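Local atomic coordinates of ferritin like protein (Caulobacter vibrioides, PDB entry 3HL1), a protein that is of unknown function but belongs to the ferritin-like family and probably binds metal within its helical bundle. Residues A[52-55]-A[56-59]; A[64-68]-A[69-73]; A[110-113]-A[114-118]; A[123-126]-A[127-130]. All coordinates share one frame; numbering follows the deposited sequence.

Following the chain from the N terminus, the four contacts come in series, and none nests within or crosses another. Each is local, so none closes a long loop. Contacts 1 and 2 share helix 42-67: contact 1 is a turn in its middle, close to the centre of the chain, where this helix meets helices 8-35 and 188-207, and contact 2 ends the helix and starts the loop beyond it. Contact 3 starts helix 112-121, with its centre about 33 Å from that of contact 2, on the opposite side of the chain's centre. Contact 4 shapes the loop after that helix, and its nearest atoms lie about 5 Å from those of contact 3.

Contact 1: residues A[52-55]-A[56-59]; sequences YQEM and LHAQ
Glu54 and His57 both carry CG beside their own backbone N, anti to the carbonyl carbon, and a further bend in Glu54 (chi2 -63°) folds the carboxylate back toward the imidazole. OE2 of Glu54 thereby comes to 3.3 Å from ND1 of His57 and 3.5 Å from its CE1. The two flat groups stand steeply to each other, with planes 78° apart. Over one face of the imidazole, toward its rim, lies the carbonyl oxygen of Gln53. The same oxygen accepts the backbone bond from His57 N at 2.9 Å, so one oxygen serves the helical turn and also lies against the ring. Glu54 O likewise receives Ala58 N at 3.0 Å. A glutamate followed three residues later by a histidine on one helical turn is the Glu-x-x-His pattern of ferritin-like bundles, where it commonly contributes to a di-metal site; a similar role here is plausible. His57 ND1 is hydrogen-bonded to Glu22 OE1 of helix 8-35, and His57 NE2 is bonded to Gln205 OE1 of helix 188-207. Thr25 OG1 is bonded to Glu54 OE1, while Glu54 OE2 is hydrogen-bonded to O5 of an unidentified bound molecule. On another side of the turn Leu56 CB packs 3.5 Å from Gln53 O, and the Gln53 amide reaches away to bond His233 through OE1.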
# COMPACT_ATOMS: atom_id res chain seq x y z
N TYR A 52 -0.12 -8.40 -3.82
CA TYR A 52 -0.78 -8.26 -5.10
C TYR A 52 -2.03 -7.40 -4.97
O TYR A 52 -2.30 -6.59 -5.83
CB TYR A 52 -1.15 -9.63 -5.70
CG TYR A 52 0.04 -10.51 -6.10
CD1 TYR A 52 1.35 -9.99 -6.20
CD2 TYR A 52 -0.14 -11.86 -6.39
CE1 TYR A 52 2.44 -10.80 -6.56
CE2 TYR A 52 0.94 -12.68 -6.78
CZ TYR A 52 2.22 -12.14 -6.86
OH TYR A 52 3.27 -12.95 -7.24
N GLN A 53 -2.78 -7.56 -3.88
CA GLN A 53 -3.93 -6.70 -3.62
C GLN A 53 -3.53 -5.25 -3.36
O GLN A 53 -4.23 -4.32 -3.79
CB GLN A 53 -4.76 -7.23 -2.47
CG GLN A 53 -5.36 -8.57 -2.83
CD GLN A 53 -6.46 -8.99 -1.88
OE1 GLN A 53 -6.44 -8.66 -0.69
NE2 GLN A 53 -7.42 -9.71 -2.41
N GLU A 54 -2.41 -5.03 -2.69
CA GLU A 54 -1.95 -3.64 -2.48
C GLU A 54 -1.67 -2.96 -3.80
O GLU A 54 -1.98 -1.80 -3.96
CB GLU A 54 -0.71 -3.57 -1.57
CG GLU A 54 -0.97 -3.97 -0.16
CD GLU A 54 -1.98 -3.03 0.53
OE1 GLU A 54 -1.65 -1.87 0.81
OE2 GLU A 54 -3.10 -3.45 0.78
N MSE A 55 -1.03 -3.68 -4.73
CA MSE A 55 -0.71 -3.15 -6.06
C MSE A 55 -1.98 -2.77 -6.81
O MSE A 55 -2.06 -1.69 -7.39
CB MSE A 55 0.08 -4.19 -6.85
CG MSE A 55 1.49 -4.39 -6.30
SE MSE A 55 2.30 -6.02 -7.02
CE MSE A 55 3.84 -6.03 -6.00
N LEU A 56 -2.96 -3.65 -6.76
CA LEU A 56 -4.29 -3.35 -7.27
C LEU A 56 -4.87 -2.09 -6.62
O LEU A 56 -5.41 -1.25 -7.34
CB LEU A 56 -5.25 -4.55 -7.09
CG LEU A 56 -6.71 -4.23 -7.41
CD1 LEU A 56 -6.82 -4.01 -8.92
CD2 LEU A 56 -7.73 -5.26 -6.90
N HIS A 57 -4.73 -1.94 -5.29
CA HIS A 57 -5.24 -0.75 -4.63
C HIS A 57 -4.62 0.49 -5.20
O HIS A 57 -5.33 1.48 -5.42
CB HIS A 57 -5.06 -0.77 -3.10
CG HIS A 57 -5.76 -1.89 -2.42
ND1 HIS A 57 -5.56 -2.18 -1.08
CD2 HIS A 57 -6.59 -2.84 -2.89
CE1 HIS A 57 -6.26 -3.26 -0.77
NE2 HIS A 57 -6.89 -3.68 -1.85
N ALA A 58 -3.30 0.46 -5.41
CA ALA A 58 -2.59 1.60 -6.01
C ALA A 58 -3.20 1.98 -7.36
O ALA A 58 -3.48 3.16 -7.61
CB ALA A 58 -1.06 1.32 -6.12
N GLN A 59 -3.39 0.99 -8.22
CA GLN A 59 -4.03 1.19 -9.51
C GLN A 59 -5.44 1.82 -9.41
O GLN A 59 -5.78 2.71 -10.18
CB GLN A 59 -4.12 -0.14 -10.28
CG GLN A 59 -5.03 -0.06 -11.51
CD GLN A 59 -5.04 -1.33 -12.30
OE1 GLN A 59 -4.01 -1.71 -12.89
NE2 GLN A 59 -6.20 -2.01 -12.34

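Contact 2: residues A[64-68]-A[69-73]; sequences IANAY and GYSPT
The Tyr70 ring meets Ala65 at its edge: the methyl CB sits near the ring plane, 4.0 Å from CD2, while the Tyr12 ring of helix 8-35 also meets this ring, with planes about 30° apart. The second flat group, the Asn66 amide, is held at both ends. Its OD1 accepts Ser71 OG at 2.7 Å in the carbonyl plane, on a lone pair, and its ND2 donates to Ser62 O and Phe284 O. The first torsion of Ser71, -63°, lays OG beside its own backbone N, from where it reaches this oxygen. Pro72 packs against both helix residues, with CG 4.0 Å from Ala65 CB and CD 3.9 Å from Asn66 ND2. These side chains surround a Schellman motif that ends helix 42-67. Tyr70 N donates to Ala65 O at 2.9 Å, and inside that loop Gly69 N donates to Asn66 O at 3.0 Å; both donors stand above the carbonyl planes, as the chain curls back on the last turn. Gly69 has a positive phi of 99° and, being glycine, no CB to press on Tyr68 O. The Ala65 and Tyr70 pair provides the apolar contact that often accompanies this motif. Tyr70 OH, at the far end of the ring, is bonded to Gln16 OE1. Backbone bonds, an apolar patch and an amide bonded at both its oxygen and its nitrogen thus act together: the carbonyls of Ala65 and Asn66 have donors, and the Asn66 side chain probably has little freedom to turn.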
# COMPACT_ATOMS: atom_id res chain seq x y z
N ILE A 64 -9.36 6.35 -9.73
CA ILE A 64 -10.30 7.27 -9.10
C ILE A 64 -9.77 8.71 -9.23
O ILE A 64 -10.48 9.62 -9.62
CB ILE A 64 -10.50 6.95 -7.59
CG1 ILE A 64 -11.14 5.56 -7.40
CG2 ILE A 64 -11.39 8.05 -6.92
CD1 ILE A 64 -11.07 5.08 -5.96
N ALA A 65 -8.51 8.93 -8.85
CA ALA A 65 -7.90 10.26 -8.89
C ALA A 65 -7.96 10.79 -10.32
O ALA A 65 -8.29 11.96 -10.54
CB ALA A 65 -6.44 10.21 -8.38
N ASN A 66 -7.57 9.98 -11.29
CA ASN A 66 -7.58 10.41 -12.67
C ASN A 66 -8.97 10.79 -13.19
O ASN A 66 -9.10 11.75 -13.99
CB ASN A 66 -6.89 9.41 -13.62
CG ASN A 66 -5.43 9.64 -13.72
OD1 ASN A 66 -4.97 10.70 -14.19
ND2 ASN A 66 -4.65 8.69 -13.21
N ALA A 67 -9.99 10.05 -12.78
CA ALA A 67 -11.37 10.40 -13.12
C ALA A 67 -11.73 11.81 -12.63
O ALA A 67 -12.48 12.51 -13.32
CB ALA A 67 -12.34 9.42 -12.54
N TYR A 68 -11.19 12.23 -11.46
CA TYR A 68 -11.38 13.57 -10.93
C TYR A 68 -10.39 14.62 -11.48
O TYR A 68 -10.42 15.78 -11.08
CB TYR A 68 -11.31 13.57 -9.41
CG TYR A 68 -12.55 13.05 -8.74
CD1 TYR A 68 -12.82 11.68 -8.68
CD2 TYR A 68 -13.47 13.93 -8.17
CE1 TYR A 68 -13.95 11.20 -8.04
CE2 TYR A 68 -14.63 13.44 -7.54
CZ TYR A 68 -14.85 12.08 -7.48
OH TYR A 68 -16.00 11.59 -6.88
N GLY A 69 -9.50 14.20 -12.37
CA GLY A 69 -8.56 15.05 -13.05
C GLY A 69 -7.13 15.13 -12.50
O GLY A 69 -6.35 15.98 -12.92
N TYR A 70 -6.81 14.28 -11.53
CA TYR A 70 -5.49 14.26 -10.92
C TYR A 70 -4.72 12.98 -11.24
O TYR A 70 -5.11 11.91 -10.86
CB TYR A 70 -5.61 14.39 -9.41
CG TYR A 70 -4.31 14.41 -8.64
CD1 TYR A 70 -3.53 15.56 -8.59
CD2 TYR A 70 -3.87 13.29 -7.97
CE1 TYR A 70 -2.33 15.60 -7.88
CE2 TYR A 70 -2.69 13.30 -7.23
CZ TYR A 70 -1.91 14.44 -7.21
OH TYR A 70 -0.70 14.47 -6.53
N SER A 71 -3.57 13.10 -11.86
CA SER A 71 -2.66 11.96 -12.06
C SER A 71 -1.68 11.91 -10.88
O SER A 71 -0.90 12.83 -10.69
CB SER A 71 -1.87 12.09 -13.37
OG SER A 71 -2.69 12.07 -14.50
N PRO A 72 -1.75 10.87 -10.05
CA PRO A 72 -0.77 10.81 -8.94
C PRO A 72 0.67 10.52 -9.41
O PRO A 72 0.92 9.94 -10.49
CB PRO A 72 -1.25 9.63 -8.09
CG PRO A 72 -2.57 9.22 -8.62
CD PRO A 72 -2.68 9.72 -10.02
N THR A 73 1.60 10.85 -8.56
CA THR A 73 3.01 10.58 -8.86
C THR A 73 3.58 9.81 -7.71
O THR A 73 3.23 10.00 -6.56
CB THR A 73 3.79 11.90 -9.00
OG1 THR A 73 3.54 12.66 -7.82
CG2 THR A 73 3.28 12.67 -10.08

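Contact 3: residues A[110-113]-A[114-118]; sequences LDLT and RVNTM
Leu110 and Val115 make the tightest apolar pair, CD1 of the first lying 3.3 Å from CG2 of the second, closer than usual for two methyl carbons. Val32 and Ile47, from helices 8-35 and 42-67, also pack on Leu110, so this side faces the bundle interior. Beside it the Asp111 carboxylate is gripped by three donors. A first torsion of 59° puts its CG between the backbone N and the carbonyl carbon, bringing OD1 to 2.9 Å from Arg114 N. Arg114 bends at chi2 and chi3 and meets the carboxylate side-on: NE reaches OD1 at 3.0 Å, somewhat out of plane, and NH2 reaches the syn lone pair of OD2, also at 3.0 Å, in a nearly straight salt bridge (172°). The two planes are only 30° apart. Thr113 CG2 lies over the centre of one guanidinium face, 3.9 Å above it, and Glu106 O takes the remaining NH1. Further along, Thr113 O accepts both Thr117 N and, at 2.7 Å, Thr117 OG1, from opposite faces of its plane. The contact is looser round Leu112, which is exposed: its CG merely lies 3.5 Å from Asn116 ND2, whose hydrogen bond goes to Pro102 O. Asp111 is thus a classical N-cap, here with its charge probably shared between the helix start and Arg114, while Leu110 and Val115, just before the cap and four residues after it, form the hydrophobic staple typical of a helix N terminus.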
# COMPACT_ATOMS: atom_id res chain seq x y z
N LEU A 110 10.12 -11.69 8.37
CA LEU A 110 8.93 -12.16 9.06
C LEU A 110 9.32 -12.37 10.53
O LEU A 110 9.79 -13.39 10.90
CB LEU A 110 8.43 -13.46 8.45
CG LEU A 110 7.14 -13.94 9.15
CD1 LEU A 110 5.94 -13.05 8.71
CD2 LEU A 110 6.91 -15.42 8.78
N ASP A 111 9.19 -11.35 11.35
CA ASP A 111 9.38 -11.48 12.80
C ASP A 111 8.22 -10.78 13.50
O ASP A 111 7.39 -10.14 12.86
CB ASP A 111 10.74 -10.94 13.24
CG ASP A 111 10.94 -9.45 12.88
OD1 ASP A 111 9.96 -8.73 12.58
OD2 ASP A 111 12.10 -8.99 12.92
N LEU A 112 8.14 -10.91 14.81
CA LEU A 112 7.01 -10.31 15.54
C LEU A 112 6.82 -8.82 15.27
O LEU A 112 5.69 -8.36 15.06
CB LEU A 112 7.16 -10.58 17.04
CG LEU A 112 5.92 -10.17 17.85
CD1 LEU A 112 4.64 -10.83 17.30
CD2 LEU A 112 6.13 -10.48 19.33
N THR A 113 7.91 -8.08 15.29
CA THR A 113 7.91 -6.65 15.05
C THR A 113 7.24 -6.30 13.70
O THR A 113 6.41 -5.39 13.64
CB THR A 113 9.35 -6.06 15.08
OG1 THR A 113 9.94 -6.29 16.37
CG2 THR A 113 9.33 -4.52 14.85
N ARG A 114 7.60 -7.02 12.65
CA ARG A 114 7.02 -6.81 11.31
C ARG A 114 5.57 -7.29 11.21
O ARG A 114 4.75 -6.62 10.64
CB ARG A 114 7.88 -7.45 10.22
CG ARG A 114 8.82 -6.52 9.45
CD ARG A 114 9.59 -5.51 10.35
NE ARG A 114 10.59 -6.13 11.20
CZ ARG A 114 11.57 -5.44 11.77
NH1 ARG A 114 11.74 -4.15 11.57
NH2 ARG A 114 12.37 -6.03 12.59
N VAL A 115 5.26 -8.46 11.75
CA VAL A 115 3.88 -8.95 11.70
C VAL A 115 2.97 -8.06 12.53
O VAL A 115 1.89 -7.70 12.07
CB VAL A 115 3.80 -10.42 12.14
CG1 VAL A 115 2.32 -10.82 12.33
CG2 VAL A 115 4.49 -11.24 11.01
N ASN A 116 3.43 -7.61 13.70
CA ASN A 116 2.65 -6.62 14.46
C ASN A 116 2.32 -5.33 13.66
O ASN A 116 1.14 -4.85 13.69
CB ASN A 116 3.35 -6.21 15.77
CG ASN A 116 3.18 -7.23 16.87
OD1 ASN A 116 2.24 -8.04 16.87
ND2 ASN A 116 4.12 -7.22 17.82
N THR A 117 3.33 -4.78 13.01
CA THR A 117 3.20 -3.61 12.13
C THR A 117 2.19 -3.84 11.00
O THR A 117 1.39 -2.97 10.71
CB THR A 117 4.55 -3.20 11.57
OG1 THR A 117 5.49 -3.11 12.65
CG2 THR A 117 4.46 -1.85 10.80
N MSE A 118 2.24 -5.02 10.36
CA MSE A 118 1.27 -5.42 9.32
C MSE A 118 -0.17 -5.46 9.84
O MSE A 118 -1.09 -4.96 9.16
CB MSE A 118 1.71 -6.73 8.68
CG MSE A 118 2.99 -6.52 7.94
SE MSE A 118 3.74 -8.17 7.27
CE MSE A 118 2.69 -8.41 5.96

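Contact 4: residues A[123-126]-A[127-130]; sequences YPEW and RTQR
Arg127 lies between two aromatic side chains, on a pair of overlapping type I turns in the loop that follows helix 112-121. Its CG sits over the six-membered ring of Trp126, 3.4 Å from the centroid and only 4° off the normal, a CH-pi contact nearly centred on the face. Its CB meets the phenol end of Tyr123, 3.4 Å from OH. Farther out, CD of Arg127 runs beside the Pro124 ring, 3.5 Å from CD of the proline, and the chain then bends at chi3 to bring NH2 to 3.5 Å from Trp126 CZ2. With a chi1 of 70°, the indole of Trp126 swings back alongside Arg127. Behind these side chains stand the turn bonds. Arg127 N donates to Pro124 O at 3.1 Å, and Thr128 N donates to Glu125 O from above its carbonyl plane. Thr128 OG1 bonds to that same oxygen in the plane, on a lone pair. Beyond the two segments, Glu125 N donates to Glu207 of helix 188-207, Thr128 is tied by backbone bonds to Thr93, and Arg130 makes a salt bridge to Glu146. On the Tyr123 side a water lies at the ring edge, 2.7 Å from Tyr123 OH, and donates a hydrogen bond to Arg127 O.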
# COMPACT_ATOMS: atom_id res chain seq x y z
N TYR A 123 -5.37 -2.36 10.55
CA TYR A 123 -6.27 -2.29 11.70
C TYR A 123 -7.64 -1.74 11.28
O TYR A 123 -7.70 -0.66 10.67
CB TYR A 123 -5.68 -1.38 12.77
CG TYR A 123 -6.37 -1.47 14.11
CD1 TYR A 123 -6.37 -2.66 14.83
CD2 TYR A 123 -6.95 -0.34 14.68
CE1 TYR A 123 -6.96 -2.72 16.06
CE2 TYR A 123 -7.54 -0.41 15.92
CZ TYR A 123 -7.54 -1.62 16.59
OH TYR A 123 -8.08 -1.71 17.83
N PRO A 124 -8.73 -2.48 11.59
CA PRO A 124 -10.06 -2.10 11.11
C PRO A 124 -10.62 -0.84 11.75
O PRO A 124 -10.49 -0.61 12.94
CB PRO A 124 -10.94 -3.32 11.49
CG PRO A 124 -9.99 -4.42 11.71
CD PRO A 124 -8.80 -3.76 12.33
N GLU A 125 -11.25 -0.02 10.95
CA GLU A 125 -11.79 1.25 11.44
C GLU A 125 -12.75 1.06 12.60
O GLU A 125 -12.80 1.90 13.51
CB GLU A 125 -12.54 1.92 10.31
CG GLU A 125 -12.92 3.34 10.60
CD GLU A 125 -13.73 4.01 9.49
OE1 GLU A 125 -14.05 3.37 8.44
OE2 GLU A 125 -14.05 5.20 9.72
N TRP A 126 -13.57 0.02 12.54
CA TRP A 126 -14.57 -0.18 13.61
C TRP A 126 -13.97 -0.39 15.01
O TRP A 126 -14.59 -0.06 16.03
CB TRP A 126 -15.56 -1.29 13.27
CG TRP A 126 -15.01 -2.66 13.29
CD1 TRP A 126 -14.50 -3.34 12.22
CD2 TRP A 126 -14.97 -3.56 14.40
NE1 TRP A 126 -14.13 -4.61 12.61
CE2 TRP A 126 -14.41 -4.77 13.94
CE3 TRP A 126 -15.36 -3.46 15.75
CZ2 TRP A 126 -14.21 -5.87 14.78
CZ3 TRP A 126 -15.17 -4.58 16.59
CH2 TRP A 126 -14.60 -5.76 16.10
N ARG A 127 -12.76 -0.94 15.08
CA ARG A 127 -12.07 -1.11 16.37
C ARG A 127 -11.49 0.19 16.94
O ARG A 127 -11.20 0.27 18.12
CB ARG A 127 -11.00 -2.17 16.19
CG ARG A 127 -11.64 -3.49 15.83
CD ARG A 127 -10.69 -4.42 15.25
NE ARG A 127 -9.98 -5.17 16.26
CZ ARG A 127 -10.20 -6.44 16.56
NH1 ARG A 127 -9.43 -7.01 17.48
NH2 ARG A 127 -11.16 -7.15 15.96
N THR A 128 -11.32 1.22 16.10
CA THR A 128 -10.71 2.49 16.54
C THR A 128 -11.61 3.28 17.52
O THR A 128 -11.14 4.13 18.27
CB THR A 128 -10.35 3.38 15.33
OG1 THR A 128 -11.54 3.78 14.62
CG2 THR A 128 -9.39 2.63 14.42
N GLN A 129 -12.90 2.99 17.48
CA GLN A 129 -13.89 3.70 18.28
C GLN A 129 -13.77 5.21 18.09
O GLN A 129 -13.66 5.96 19.04
CB GLN A 129 -13.76 3.36 19.75
CG GLN A 129 -13.90 1.90 20.06
CD GLN A 129 -14.18 1.69 21.52
OE1 GLN A 129 -15.28 2.02 21.99
NE2 GLN A 129 -13.21 1.15 22.26
N ARG A 130 -13.71 5.65 16.84
CA ARG A 130 -13.77 7.08 16.61
C ARG A 130 -14.67 7.45 15.48
O ARG A 130 -14.88 6.68 14.55
CB ARG A 130 -12.38 7.71 16.45
CG ARG A 130 -11.53 7.25 15.32
CD ARG A 130 -10.20 7.99 15.37
NE ARG A 130 -10.08 9.13 14.45
CZ ARG A 130 -9.90 10.41 14.78
NH1 ARG A 130 -9.85 10.83 16.04
NH2 ARG A 130 -9.78 11.30 13.81
O HOH W 1 -8.77 0.73 18.69